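Local atomic coordinates of alternansucrase (Leuconostoc mesenteroides, PDB entry 6HVG), a protein that belongs to glycoside hydrolase family 70 and is built round a (β/α)8-type barrel, with choline-binding and cell-wall-binding repeats elsewhere in the chain. Residues A[616-621]-A[1154-1159]; A[1084-1089]-A[1108-1113]; A[621-626]-A[656-661]. All coordinates share one frame; numbering follows the deposited sequence.

How the contacts relate
Following the chain from its N terminus, strand 617-620 comes first and runs directly into 621-626, so contacts 1 and 3 share Asp621. Contact 3 closes early, when 656-661 returns beside it as strand 657-658. Contact 2 opens much later, joining 1084-1089 after strand 1081-1083 to 1108-1113 within a short loop. Segment 1154-1159 then pairs with 616-621 and closes contact 1, whose long loop therefore encloses the other two, one after the other and without crossing. Strands 657-658, 617-620, 1151-1156 and 1081-1083 are successive neighbours in the parallel barrel sheet. Contacts 1 and 3 also meet at the calcium ion, through Asp1159 and Asn625.

Contact 1 of 3, residues A[616-621]-A[1154-1159]; sequences DGIRVD and ADWVPD. With CA (calcium ion), chain C.
Arg619 turns the edge of its guanidinium to two carboxylates, salt-bridged both through NH1. Asp621 OD1 lies in the guanidinium plane, 3.2 Å from NH1, and offers its anti lone pair; Asp1155 OD1, 2.7 Å from NH1, sits 17° out of that plane and uses its syn lone pair. The Asp1155 carboxylate is turned 72° against the guanidinium. The Arg619 chain runs extended from CG to NE, alongside Asp1155. On the other side of the sheet, the Trp1156 indole receives Val620 CG2 at its edge, in plane and 4.0 Å from CE3, while Ile618 CD1 comes obliquely to the same CE3. Trp596 of helix 587-601 meets the indole with planes about 40° apart. Between these layers the backbones form a parallel ladder: Ala1154 N donates to Gly617 O, Arg619 N to Ala1154 O, Trp1156 N to Arg619 O and Asp621 N to Trp1156 O. Beyond it a water bridges Asp621 O and OD2 to Asp1159 N, and Asp1159 OD1 binds calcium at 2.2 Å, a site completed by Glu575, Asp581, Asn625 and water. Parallel neighbouring strands whose apolar face is covered by helices, here 587-601 and 629-642, are the hallmark of a (β/α)8 barrel.

Contact 2 of 3, residues A[1084-1089]-A[1108-1113]; sequences LAPQYR and NGYAFT
Pro1086 lies on Tyr1110 where two loops meet. Loop 1108-1113 starts with an Asx turn; loop 1084-1089 follows barrel strand 1081-1083. In the turn Asn1108 OD1 accepts from Tyr1110 N at 2.8 Å. The tight part is a CH-pi contact, with Pro1086 CG 3.6 Å from the centroid of the Tyr1110 ring and only 5° off its normal; the two side chains cross at about a right angle. With no side chain at Gly1109, its CA makes a CA-H...O contact to Pro1086 O, 3.6 Å away. Tyr1088 and Phe1112 lie side by side, pointing the same way, their rings oblique with centroids 5.2 Å apart. The Tyr1088 edge also takes Gly1109 O in its plane. The hydroxyls of both tyrosines reach Asp1155: Tyr1088 OH probably hydrogen-bonds the backbone O of Asp1155, and Tyr1110 OH makes a weak bond to Asp1155 OD2. No hydrogen bond joins the two loops directly. The other end is looser, as Arg1089 and Thr1113 are partly exposed and the Arg1089 side chain leaves the contact for a salt bridge to Asp1117. What remains across this end is carried mainly by one carbonyl: Arg1089 O takes a CA-H...O contact from Phe1112 CA at 3.2 Å.

Contact 3 of 3, residues A[621-626]-A[656-661]; sequences DAVDNV and SILEDW. With CA (calcium ion), chain C.
Glu659 and Asp621 lie side by side and point the same way, their carboxylate planes 33° apart. The near oxygens, Glu659 OE1 and Asp621 OD1, are 3.2 Å from each other; both are acceptors and no bond joins them. Glu659 reaches this place with CG anti to its backbone N (chi1 -166°) and the chain extended beyond. Each of its oxygens has a donor of its own. Ala622 N meets OE1 at 2.6 Å, approaching from above the carboxylate plane, 37° out of it. Trp661 NE1, from two residues further along, reaches OE2 at 2.8 Å on the anti side, with OE2 near the indole plane. These two donors, one at each oxygen, restrain the rotation of the carboxylate.

Next along the chain, Val623 turns its side chain toward 656-661. Its CG2, set beside the backbone N, lies against Glu659 O and 4.0 Å from Leu658 CD2. The same carbonyl receives Val623 N at 3.2 Å, so main chain and side chain of Val623 converge on one oxygen. Asp624 OD2 accepts from Asn662 N, while the Asp660 carboxylate leads away to Thr678 and Met679. The short 3-10 turn over 622-625, closed by Asn625 N to Ala622 O, presents Asn625 O to the calcium ion at 2.3 Å.

Two acidic groups are thus brought together just beyond adjacent barrel strands, where (β/α)8 enzymes carry their active sites. The N-H groups of Ala622 and Trp661 that donate to Glu659, and the salt bridge from Arg619 to Asp621, hold the two carboxylates close together in a defined orientation.

Contact 1 of 3, residues A[616-621]-A[1154-1159]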
ATOM      1  N   ASP A 616     -24.937  18.400  -9.492  1.00 47.35           N
ATOM      2  CA  ASP A 616     -24.750  19.846  -9.249  1.00 49.31           C
ATOM      3  C   ASP A 616     -23.321  20.242  -8.967  1.00 49.48           C
ATOM      4  O   ASP A 616     -22.923  21.353  -9.275  1.00 49.38           O
ATOM      5  CB  ASP A 616     -25.592  20.317  -8.058  1.00 51.12           C
ATOM      6  CG  ASP A 616     -27.052  19.932  -8.194  1.00 50.76           C
ATOM      7  OD1 ASP A 616     -27.806  20.622  -8.927  1.00 51.09           O
ATOM      8  OD2 ASP A 616     -27.411  18.905  -7.603  1.00 50.66           O
ATOM      9  N   GLY A 617     -22.573  19.356  -8.318  1.00 49.59           N
ATOM     10  CA  GLY A 617     -21.188  19.622  -7.987  1.00 48.77           C
ATOM     11  C   GLY A 617     -20.364  18.377  -8.158  1.00 48.52           C
ATOM     12  O   GLY A 617     -20.897  17.332  -8.492  1.00 47.48           O
ATOM     13  N   ILE A 618     -19.070  18.468  -7.891  1.00 48.25           N
ATOM     14  CA  ILE A 618     -18.181  17.307  -8.010  1.00 49.12           C
ATOM     15  C   ILE A 618     -17.269  17.133  -6.805  1.00 45.97           C
ATOM     16  O   ILE A 618     -17.002  18.067  -6.085  1.00 43.46           O
ATOM     17  CB  ILE A 618     -17.286  17.421  -9.262  1.00 48.98           C
ATOM     18  CG1 ILE A 618     -16.455  18.695  -9.187  1.00 50.11           C
ATOM     19  CG2 ILE A 618     -18.125  17.406 -10.541  1.00 51.76           C
ATOM     20  CD1 ILE A 618     -15.365  18.791 -10.241  1.00 51.53           C
ATOM     21  N   ARG A 619     -16.798  15.909  -6.632  1.00 44.80           N
ATOM     22  CA  ARG A 619     -15.651  15.609  -5.806  1.00 43.16           C
ATOM     23  C   ARG A 619     -14.525  15.202  -6.751  1.00 40.14           C
ATOM     24  O   ARG A 619     -14.732  14.383  -7.643  1.00 37.29           O
ATOM     25  CB  ARG A 619     -15.986  14.454  -4.889  1.00 45.02           C
ATOM     26  CG  ARG A 619     -14.801  13.869  -4.128  1.00 46.55           C
ATOM     27  CD  ARG A 619     -15.216  12.590  -3.397  1.00 48.81           C
ATOM     28  NE  ARG A 619     -14.113  11.928  -2.687  1.00 50.80           N
ATOM     29  CZ  ARG A 619     -13.193  11.139  -3.245  1.00 50.23           C
ATOM     30  NH1 ARG A 619     -13.229  10.878  -4.537  1.00 51.08           N
ATOM     31  NH2 ARG A 619     -12.229  10.616  -2.491  1.00 50.78           N
ATOM     32  N   VAL A 620     -13.351  15.782  -6.569  1.00 39.13           N
ATOM     33  CA  VAL A 620     -12.196  15.439  -7.383  1.00 39.82           C
ATOM     34  C   VAL A 620     -11.405  14.382  -6.638  1.00 38.89           C
ATOM     35  O   VAL A 620     -10.776  14.671  -5.614  1.00 35.73           O
ATOM     36  CB  VAL A 620     -11.314  16.681  -7.680  1.00 41.25           C
ATOM     37  CG1 VAL A 620     -10.201  16.342  -8.663  1.00 40.14           C
ATOM     38  CG2 VAL A 620     -12.163  17.821  -8.238  1.00 40.39           C
ATOM     39  N   ASP A 621     -11.460  13.155  -7.152  1.00 40.72           N
ATOM     40  CA  ASP A 621     -10.751  12.009  -6.568  1.00 42.52           C
ATOM     41  C   ASP A 621      -9.254  12.116  -6.860  1.00 41.44           C
ATOM     42  O   ASP A 621      -8.859  12.446  -7.971  1.00 44.44           O
ATOM     43  CB  ASP A 621     -11.313  10.714  -7.168  1.00 45.58           C
ATOM     44  CG  ASP A 621     -10.597   9.451  -6.676  1.00 49.97           C
ATOM     45  OD1 ASP A 621     -10.787   9.043  -5.490  1.00 51.58           O
ATOM     46  OD2 ASP A 621      -9.857   8.844  -7.510  1.00 54.45           O
ATOM     47  N   ALA A1154     -21.214  14.446  -7.963  1.00 42.87           N
ATOM     48  CA  ALA A1154     -20.636  13.411  -8.809  1.00 44.38           C
ATOM     49  C   ALA A1154     -19.194  13.166  -8.414  1.00 43.02           C
ATOM     50  O   ALA A1154     -18.443  14.110  -8.271  1.00 41.60           O
ATOM     51  CB  ALA A1154     -20.686  13.861 -10.265  1.00 46.18           C
ATOM     52  N   ASP A1155     -18.802  11.909  -8.249  1.00 46.56           N
ATOM     53  CA  ASP A1155     -17.395  11.577  -7.992  1.00 46.63           C
ATOM     54  C   ASP A1155     -16.637  11.577  -9.320  1.00 45.45           C
ATOM     55  O   ASP A1155     -16.841  10.713 -10.157  1.00 46.10           O
ATOM     56  CB  ASP A1155     -17.252  10.217  -7.286  1.00 48.20           C
ATOM     57  CG  ASP A1155     -16.174  10.224  -6.204  1.00 51.30           C
ATOM     58  OD1 ASP A1155     -15.147  10.879  -6.385  1.00 54.75           O
ATOM     59  OD2 ASP A1155     -16.348   9.581  -5.161  1.00 57.65           O
ATOM     60  N   TRP A1156     -15.783  12.573  -9.511  1.00 43.82           N
ATOM     61  CA  TRP A1156     -14.976  12.712 -10.733  1.00 43.69           C
ATOM     62  C   TRP A1156     -13.629  12.009 -10.513  1.00 44.14           C
ATOM     63  O   TRP A1156     -12.815  12.424  -9.663  1.00 42.24           O
ATOM     64  CB  TRP A1156     -14.765  14.196 -11.014  1.00 42.97           C
ATOM     65  CG  TRP A1156     -14.319  14.573 -12.368  1.00 43.45           C
ATOM     66  CD1 TRP A1156     -14.788  14.090 -13.546  1.00 44.83           C
ATOM     67  CD2 TRP A1156     -13.347  15.585 -12.706  1.00 41.86           C
ATOM     68  NE1 TRP A1156     -14.161  14.721 -14.603  1.00 45.27           N
ATOM     69  CE2 TRP A1156     -13.278  15.646 -14.108  1.00 42.85           C
ATOM     70  CE3 TRP A1156     -12.547  16.447 -11.960  1.00 40.73           C
ATOM     71  CZ2 TRP A1156     -12.441  16.541 -14.780  1.00 42.85           C
ATOM     72  CZ3 TRP A1156     -11.704  17.345 -12.639  1.00 40.93           C
ATOM     73  CH2 TRP A1156     -11.660  17.378 -14.027  1.00 41.03           C
ATOM     74  N   VAL A1157     -13.402  10.948 -11.285  1.00 43.65           N
ATOM     75  CA  VAL A1157     -12.286  10.026 -11.065  1.00 41.77           C
ATOM     76  C   VAL A1157     -11.360   9.964 -12.271  1.00 37.33           C
ATOM     77  O   VAL A1157     -11.323   8.982 -12.965  1.00 40.77           O
ATOM     78  CB  VAL A1157     -12.827   8.619 -10.716  1.00 41.46           C
ATOM     79  CG1 VAL A1157     -11.688   7.667 -10.390  1.00 44.30           C
ATOM     80  CG2 VAL A1157     -13.769   8.714  -9.531  1.00 40.38           C
ATOM     81  N   PRO A1158     -10.583  11.015 -12.506  1.00 36.76           N
ATOM     82  CA  PRO A1158      -9.741  11.086 -13.693  1.00 37.41           C
ATOM     83  C   PRO A1158      -8.396  10.345 -13.654  1.00 38.49           C
ATOM     84  O   PRO A1158      -7.762  10.221 -14.706  1.00 39.44           O
ATOM     85  CB  PRO A1158      -9.495  12.593 -13.831  1.00 36.95           C
ATOM     86  CG  PRO A1158      -9.506  13.086 -12.441  1.00 36.37           C
ATOM     87  CD  PRO A1158     -10.555  12.276 -11.749  1.00 36.72           C
ATOM     88  N   ASP A1159      -7.950   9.868 -12.488  1.00 40.77           N
ATOM     89  CA  ASP A1159      -6.608   9.288 -12.366  1.00 41.93           C
ATOM     90  C   ASP A1159      -6.416   7.960 -13.108  1.00 45.49           C
ATOM     91  O   ASP A1159      -5.350   7.729 -13.677  1.00 52.62           O
ATOM     92  CB  ASP A1159      -6.204   9.106 -10.912  1.00 41.06           C
ATOM     93  CG  ASP A1159      -4.801   8.501 -10.762  1.00 42.08           C
ATOM     94  OD1 ASP A1159      -3.805   9.123 -11.160  1.00 45.19           O
ATOM     95  OD2 ASP A1159      -4.697   7.359 -10.267  1.00 41.57           O
TER
HETATM   96 CA    CA C2000      -1.829   9.476 -12.014  1.00 47.20          CA
HETATM   97  O   HOH W   1      -9.047  10.507  -9.777  1.00 42.42           O
HETATM   98  O   HOH W   2      -3.461  10.041 -13.637  1.00 40.78           O

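Contact 2 of 3, residues A[1084-1089]-A[1108-1113]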
ATOM      1  N   LEU A1084     -22.879  11.240  -3.543  1.00 44.92           N
ATOM      2  CA  LEU A1084     -23.183   9.871  -3.983  1.00 45.00           C
ATOM      3  C   LEU A1084     -21.898   9.158  -4.356  1.00 43.78           C
ATOM      4  O   LEU A1084     -20.964   9.779  -4.844  1.00 42.50           O
ATOM      5  CB  LEU A1084     -24.101   9.891  -5.209  1.00 45.69           C
ATOM      6  CG  LEU A1084     -25.527  10.383  -4.991  1.00 49.02           C
ATOM      7  CD1 LEU A1084     -26.006  11.196  -6.158  1.00 51.58           C
ATOM      8  CD2 LEU A1084     -26.481   9.231  -4.748  1.00 52.93           C
ATOM      9  N   ALA A1085     -21.882   7.847  -4.176  1.00 46.24           N
ATOM     10  CA  ALA A1085     -20.773   7.022  -4.617  1.00 46.58           C
ATOM     11  C   ALA A1085     -20.523   7.222  -6.115  1.00 45.05           C
ATOM     12  O   ALA A1085     -21.399   7.726  -6.831  1.00 42.51           O
ATOM     13  CB  ALA A1085     -21.067   5.566  -4.341  1.00 47.37           C
ATOM     14  N   PRO A1086     -19.313   6.864  -6.587  1.00 44.06           N
ATOM     15  CA  PRO A1086     -19.038   6.890  -8.019  1.00 44.96           C
ATOM     16  C   PRO A1086     -19.893   5.861  -8.724  1.00 47.60           C
ATOM     17  O   PRO A1086     -19.903   4.686  -8.330  1.00 49.20           O
ATOM     18  CB  PRO A1086     -17.567   6.503  -8.106  1.00 45.30           C
ATOM     19  CG  PRO A1086     -17.306   5.747  -6.842  1.00 45.47           C
ATOM     20  CD  PRO A1086     -18.126   6.466  -5.820  1.00 44.54           C
ATOM     21  N   GLN A1087     -20.613   6.300  -9.756  1.00 47.86           N
ATOM     22  CA  GLN A1087     -21.676   5.488 -10.353  1.00 47.04           C
ATOM     23  C   GLN A1087     -21.230   4.655 -11.546  1.00 48.38           C
ATOM     24  O   GLN A1087     -22.067   4.075 -12.261  1.00 49.38           O
ATOM     25  CB  GLN A1087     -22.815   6.394 -10.790  1.00 47.99           C
ATOM     26  CG  GLN A1087     -23.448   7.157  -9.647  1.00 49.33           C
ATOM     27  CD  GLN A1087     -24.116   6.238  -8.670  1.00 50.04           C
ATOM     28  OE1 GLN A1087     -24.938   5.420  -9.062  1.00 52.98           O
ATOM     29  NE2 GLN A1087     -23.777   6.369  -7.389  1.00 53.28           N
ATOM     30  N   TYR A1088     -19.918   4.537 -11.735  1.00 47.55           N
ATOM     31  CA  TYR A1088     -19.372   3.957 -12.966  1.00 46.14           C
ATOM     32  C   TYR A1088     -19.382   2.441 -12.858  1.00 46.08           C
ATOM     33  O   TYR A1088     -19.258   1.898 -11.770  1.00 45.09           O
ATOM     34  CB  TYR A1088     -17.984   4.516 -13.192  1.00 44.13           C
ATOM     35  CG  TYR A1088     -17.977   6.002 -12.905  1.00 45.07           C
ATOM     36  CD1 TYR A1088     -18.612   6.890 -13.753  1.00 44.97           C
ATOM     37  CD2 TYR A1088     -17.393   6.513 -11.750  1.00 43.62           C
ATOM     38  CE1 TYR A1088     -18.641   8.234 -13.482  1.00 44.17           C
ATOM     39  CE2 TYR A1088     -17.411   7.862 -11.484  1.00 42.43           C
ATOM     40  CZ  TYR A1088     -18.046   8.716 -12.357  1.00 42.93           C
ATOM     41  OH  TYR A1088     -18.111  10.066 -12.109  1.00 45.91           O
ATOM     42  N   ARG A1089     -19.573   1.759 -13.973  1.00 49.29           N
ATOM     43  CA  ARG A1089     -19.682   0.292 -13.947  1.00 53.57           C
ATOM     44  C   ARG A1089     -18.388  -0.372 -13.487  1.00 52.71           C
ATOM     45  O   ARG A1089     -17.323  -0.142 -14.082  1.00 50.25           O
ATOM     46  CB  ARG A1089     -20.046  -0.277 -15.317  1.00 54.38           C
ATOM     47  CG  ARG A1089     -20.083  -1.798 -15.296  1.00 53.54           C
ATOM     48  CD  ARG A1089     -20.780  -2.381 -16.495  1.00 54.57           C
ATOM     49  NE  ARG A1089     -22.026  -1.689 -16.814  1.00 57.98           N
ATOM     50  CZ  ARG A1089     -23.148  -1.766 -16.100  1.00 57.04           C
ATOM     51  NH1 ARG A1089     -23.221  -2.509 -15.000  1.00 59.63           N
ATOM     52  NH2 ARG A1089     -24.223  -1.120 -16.510  1.00 55.43           N
ATOM     53  N   ASN A1108     -17.349  -1.140  -5.906  1.00 47.96           N
ATOM     54  CA  ASN A1108     -17.735   0.109  -5.275  1.00 47.30           C
ATOM     55  C   ASN A1108     -17.812   1.288  -6.222  1.00 45.92           C
ATOM     56  O   ASN A1108     -18.303   2.369  -5.846  1.00 43.77           O
ATOM     57  CB  ASN A1108     -16.849   0.428  -4.070  1.00 47.09           C
ATOM     58  CG  ASN A1108     -15.422   0.684  -4.448  1.00 49.43           C
ATOM     59  OD1 ASN A1108     -15.138   1.119  -5.555  1.00 51.09           O
ATOM     60  ND2 ASN A1108     -14.517   0.461  -3.511  1.00 50.82           N
ATOM     61  N   GLY A1109     -17.318   1.093  -7.444  1.00 46.03           N
ATOM     62  CA  GLY A1109     -17.428   2.129  -8.485  1.00 45.14           C
ATOM     63  C   GLY A1109     -16.172   2.929  -8.728  1.00 42.94           C
ATOM     64  O   GLY A1109     -16.077   3.611  -9.740  1.00 39.36           O
ATOM     65  N   TYR A1110     -15.211   2.854  -7.800  1.00 44.12           N
ATOM     66  CA  TYR A1110     -13.909   3.495  -7.999  1.00 45.55           C
ATOM     67  C   TYR A1110     -13.038   2.792  -9.027  1.00 46.65           C
ATOM     68  O   TYR A1110     -12.120   3.407  -9.557  1.00 48.38           O
ATOM     69  CB  TYR A1110     -13.144   3.643  -6.683  1.00 46.43           C
ATOM     70  CG  TYR A1110     -13.653   4.795  -5.861  1.00 47.48           C
ATOM     71  CD1 TYR A1110     -13.429   6.111  -6.262  1.00 48.32           C
ATOM     72  CD2 TYR A1110     -14.403   4.583  -4.722  1.00 47.68           C
ATOM     73  CE1 TYR A1110     -13.914   7.179  -5.531  1.00 47.84           C
ATOM     74  CE2 TYR A1110     -14.889   5.646  -3.988  1.00 48.24           C
ATOM     75  CZ  TYR A1110     -14.644   6.933  -4.391  1.00 48.29           C
ATOM     76  OH  TYR A1110     -15.152   7.969  -3.645  1.00 53.25           O
ATOM     77  N   ALA A1111     -13.330   1.522  -9.319  1.00 47.21           N
ATOM     78  CA  ALA A1111     -12.605   0.772 -10.346  1.00 46.19           C
ATOM     79  C   ALA A1111     -13.572   0.428 -11.462  1.00 45.65           C
ATOM     80  O   ALA A1111     -14.486  -0.348 -11.268  1.00 46.69           O
ATOM     81  CB  ALA A1111     -11.993  -0.489  -9.752  1.00 46.43           C
ATOM     82  N   PHE A1112     -13.335   0.984 -12.640  1.00 43.56           N
ATOM     83  CA  PHE A1112     -14.260   0.854 -13.733  1.00 44.66           C
ATOM     84  C   PHE A1112     -13.566   0.659 -15.070  1.00 47.02           C
ATOM     85  O   PHE A1112     -12.444   1.082 -15.265  1.00 44.94           O
ATOM     86  CB  PHE A1112     -15.145   2.103 -13.821  1.00 46.15           C
ATOM     87  CG  PHE A1112     -14.393   3.396 -13.670  1.00 43.47           C
ATOM     88  CD1 PHE A1112     -13.780   3.983 -14.767  1.00 41.45           C
ATOM     89  CD2 PHE A1112     -14.317   4.024 -12.434  1.00 42.49           C
ATOM     90  CE1 PHE A1112     -13.075   5.154 -14.633  1.00 40.79           C
ATOM     91  CE2 PHE A1112     -13.622   5.209 -12.286  1.00 42.19           C
ATOM     92  CZ  PHE A1112     -12.999   5.776 -13.396  1.00 42.17           C
ATOM     93  N   THR A1113     -14.274   0.015 -15.992  1.00 53.48           N
ATOM     94  CA  THR A1113     -13.835  -0.166 -17.374  1.00 59.54           C
ATOM     95  C   THR A1113     -14.347   0.946 -18.292  1.00 56.91           C
ATOM     96  O   THR A1113     -13.617   1.418 -19.148  1.00 59.01           O
ATOM     97  CB  THR A1113     -14.374  -1.498 -17.932  1.00 63.33           C
ATOM     98  OG1 THR A1113     -15.772  -1.610 -17.600  1.00 67.50           O
ATOM     99  CG2 THR A1113     -13.580  -2.675 -17.341  1.00 60.83           C
TER

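Contact 3 of 3, residues A[621-626]-A[656-661]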
ATOM      1  N   ASP A 621     -11.460  13.155  -7.152  1.00 40.72           N
ATOM      2  CA  ASP A 621     -10.751  12.009  -6.568  1.00 42.52           C
ATOM      3  C   ASP A 621      -9.254  12.116  -6.860  1.00 41.44           C
ATOM      4  O   ASP A 621      -8.859  12.446  -7.971  1.00 44.44           O
ATOM      5  CB  ASP A 621     -11.313  10.714  -7.168  1.00 45.58           C
ATOM      6  CG  ASP A 621     -10.597   9.451  -6.676  1.00 49.97           C
ATOM      7  OD1 ASP A 621     -10.787   9.043  -5.490  1.00 51.58           O
ATOM      8  OD2 ASP A 621      -9.857   8.844  -7.510  1.00 54.45           O
ATOM      9  N   ALA A 622      -8.429  11.848  -5.855  1.00 42.10           N
ATOM     10  CA  ALA A 622      -6.994  11.602  -6.023  1.00 41.22           C
ATOM     11  C   ALA A 622      -6.260  12.793  -6.602  1.00 40.48           C
ATOM     12  O   ALA A 622      -5.514  12.665  -7.570  1.00 39.76           O
ATOM     13  CB  ALA A 622      -6.785  10.376  -6.907  1.00 42.71           C
ATOM     14  N   VAL A 623      -6.481  13.955  -6.007  1.00 40.17           N
ATOM     15  CA  VAL A 623      -5.934  15.212  -6.511  1.00 40.60           C
ATOM     16  C   VAL A 623      -4.412  15.181  -6.650  1.00 40.23           C
ATOM     17  O   VAL A 623      -3.862  15.649  -7.642  1.00 40.75           O
ATOM     18  CB  VAL A 623      -6.351  16.375  -5.585  1.00 44.50           C
ATOM     19  CG1 VAL A 623      -5.606  17.673  -5.904  1.00 47.30           C
ATOM     20  CG2 VAL A 623      -7.853  16.609  -5.690  1.00 45.94           C
ATOM     21  N   ASP A 624      -3.735  14.639  -5.644  1.00 43.20           N
ATOM     22  CA  ASP A 624      -2.288  14.628  -5.620  1.00 44.40           C
ATOM     23  C   ASP A 624      -1.658  13.590  -6.552  1.00 45.82           C
ATOM     24  O   ASP A 624      -0.444  13.584  -6.747  1.00 48.43           O
ATOM     25  CB  ASP A 624      -1.822  14.444  -4.186  1.00 46.87           C
ATOM     26  CG  ASP A 624      -2.168  15.651  -3.289  1.00 48.67           C
ATOM     27  OD1 ASP A 624      -2.412  16.760  -3.829  1.00 48.14           O
ATOM     28  OD2 ASP A 624      -2.166  15.490  -2.040  1.00 49.24           O
ATOM     29  N   ASN A 625      -2.483  12.722  -7.146  1.00 45.34           N
ATOM     30  CA  ASN A 625      -2.004  11.665  -8.031  1.00 43.04           C
ATOM     31  C   ASN A 625      -2.244  11.936  -9.530  1.00 43.15           C
ATOM     32  O   ASN A 625      -2.094  11.019 -10.346  1.00 45.17           O
ATOM     33  CB  ASN A 625      -2.691  10.369  -7.659  1.00 44.72           C
ATOM     34  CG  ASN A 625      -2.763  10.178  -6.181  1.00 45.21           C
ATOM     35  OD1 ASN A 625      -3.712  10.628  -5.544  1.00 48.11           O
ATOM     36  ND2 ASN A 625      -1.800   9.454  -5.629  1.00 47.20           N
ATOM     37  N   VAL A 626      -2.613  13.173  -9.870  1.00 40.91           N
ATOM     38  CA  VAL A 626      -2.904  13.595 -11.230  1.00 41.52           C
ATOM     39  C   VAL A 626      -2.334  14.994 -11.511  1.00 40.71           C
ATOM     40  O   VAL A 626      -1.767  15.634 -10.629  1.00 40.79           O
ATOM     41  CB  VAL A 626      -4.419  13.624 -11.507  1.00 45.00           C
ATOM     42  CG1 VAL A 626      -5.040  12.261 -11.232  1.00 45.42           C
ATOM     43  CG2 VAL A 626      -5.122  14.727 -10.718  1.00 43.72           C
ATOM     44  N   SER A 656     -18.686  21.866  -4.398  1.00 46.35           N
ATOM     45  CA  SER A 656     -17.657  20.971  -4.951  1.00 44.45           C
ATOM     46  C   SER A 656     -16.478  20.803  -3.994  1.00 43.01           C
ATOM     47  O   SER A 656     -15.989  21.788  -3.424  1.00 46.48           O
ATOM     48  CB  SER A 656     -17.117  21.529  -6.275  1.00 44.38           C
ATOM     49  OG  SER A 656     -18.094  21.431  -7.287  1.00 45.11           O
ATOM     50  N   ILE A 657     -16.008  19.566  -3.832  1.00 40.57           N
ATOM     51  CA  ILE A 657     -14.953  19.257  -2.870  1.00 40.40           C
ATOM     52  C   ILE A 657     -13.767  18.586  -3.547  1.00 41.94           C
ATOM     53  O   ILE A 657     -13.893  18.011  -4.632  1.00 47.56           O
ATOM     54  CB  ILE A 657     -15.472  18.387  -1.696  1.00 39.67           C
ATOM     55  CG1 ILE A 657     -15.901  16.998  -2.185  1.00 39.31           C
ATOM     56  CG2 ILE A 657     -16.609  19.109  -0.994  1.00 38.29           C
ATOM     57  CD1 ILE A 657     -16.454  16.091  -1.089  1.00 39.92           C
ATOM     58  N   LEU A 658     -12.611  18.676  -2.901  1.00 41.19           N
ATOM     59  CA  LEU A 658     -11.374  18.053  -3.359  1.00 40.66           C
ATOM     60  C   LEU A 658     -10.931  17.009  -2.344  1.00 40.96           C
ATOM     61  O   LEU A 658     -10.953  17.265  -1.143  1.00 42.56           O
ATOM     62  CB  LEU A 658     -10.249  19.081  -3.430  1.00 40.14           C
ATOM     63  CG  LEU A 658     -10.372  20.229  -4.405  1.00 41.46           C
ATOM     64  CD1 LEU A 658      -9.314  21.268  -4.113  1.00 40.93           C
ATOM     65  CD2 LEU A 658     -10.295  19.714  -5.844  1.00 43.46           C
ATOM     66  N   GLU A 659     -10.487  15.848  -2.825  1.00 43.05           N
ATOM     67  CA  GLU A 659      -9.684  14.903  -2.036  1.00 43.71           C
ATOM     68  C   GLU A 659      -8.225  15.320  -2.217  1.00 44.60           C
ATOM     69  O   GLU A 659      -7.568  14.859  -3.148  1.00 43.35           O
ATOM     70  CB  GLU A 659      -9.875  13.476  -2.523  1.00 45.87           C
ATOM     71  CG  GLU A 659      -9.348  12.395  -1.580  1.00 52.82           C
ATOM     72  CD  GLU A 659      -8.874  11.102  -2.278  1.00 55.61           C
ATOM     73  OE1 GLU A 659      -9.106  10.898  -3.484  1.00 57.24           O
ATOM     74  OE2 GLU A 659      -8.240  10.258  -1.612  1.00 57.93           O
ATOM     75  N   ASP A 660      -7.751  16.228  -1.347  1.00 42.65           N
ATOM     76  CA  ASP A 660      -6.427  16.832  -1.457  1.00 41.07           C
ATOM     77  C   ASP A 660      -5.626  16.658  -0.160  1.00 40.39           C
ATOM     78  O   ASP A 660      -5.666  17.504   0.711  1.00 42.04           O
ATOM     79  CB  ASP A 660      -6.554  18.304  -1.833  1.00 40.28           C
ATOM     80  CG  ASP A 660      -7.231  19.150  -0.751  1.00 42.46           C
ATOM     81  OD1 ASP A 660      -8.128  18.624  -0.026  1.00 43.53           O
ATOM     82  OD2 ASP A 660      -6.871  20.358  -0.642  1.00 41.17           O
ATOM     83  N   TRP A 661      -4.885  15.554  -0.061  1.00 39.31           N
ATOM     84  CA  TRP A 661      -4.295  15.140   1.201  1.00 38.99           C
ATOM     85  C   TRP A 661      -3.048  15.929   1.615  1.00 42.10           C
ATOM     86  O   TRP A 661      -2.788  16.050   2.804  1.00 42.52           O
ATOM     87  CB  TRP A 661      -3.964  13.656   1.175  1.00 37.34           C
ATOM     88  CG  TRP A 661      -5.114  12.746   1.135  1.00 36.49           C
ATOM     89  CD1 TRP A 661      -5.553  12.037   0.068  1.00 37.16           C
ATOM     90  CD2 TRP A 661      -5.992  12.421   2.217  1.00 37.79           C
ATOM     91  NE1 TRP A 661      -6.657  11.275   0.410  1.00 37.14           N
ATOM     92  CE2 TRP A 661      -6.944  11.495   1.728  1.00 36.95           C
ATOM     93  CE3 TRP A 661      -6.070  12.819   3.552  1.00 36.61           C
ATOM     94  CZ2 TRP A 661      -7.955  10.973   2.523  1.00 36.01           C
ATOM     95  CZ3 TRP A 661      -7.069  12.283   4.338  1.00 36.17           C
ATOM     96  CH2 TRP A 661      -7.995  11.376   3.823  1.00 35.77           C
TER
HETATM   97 CA    CA C2000      -1.829   9.476 -12.014  1.00 47.20          CA
HETATM   98  O   HOH W   2      -3.461  10.041 -13.637  1.00 40.78           O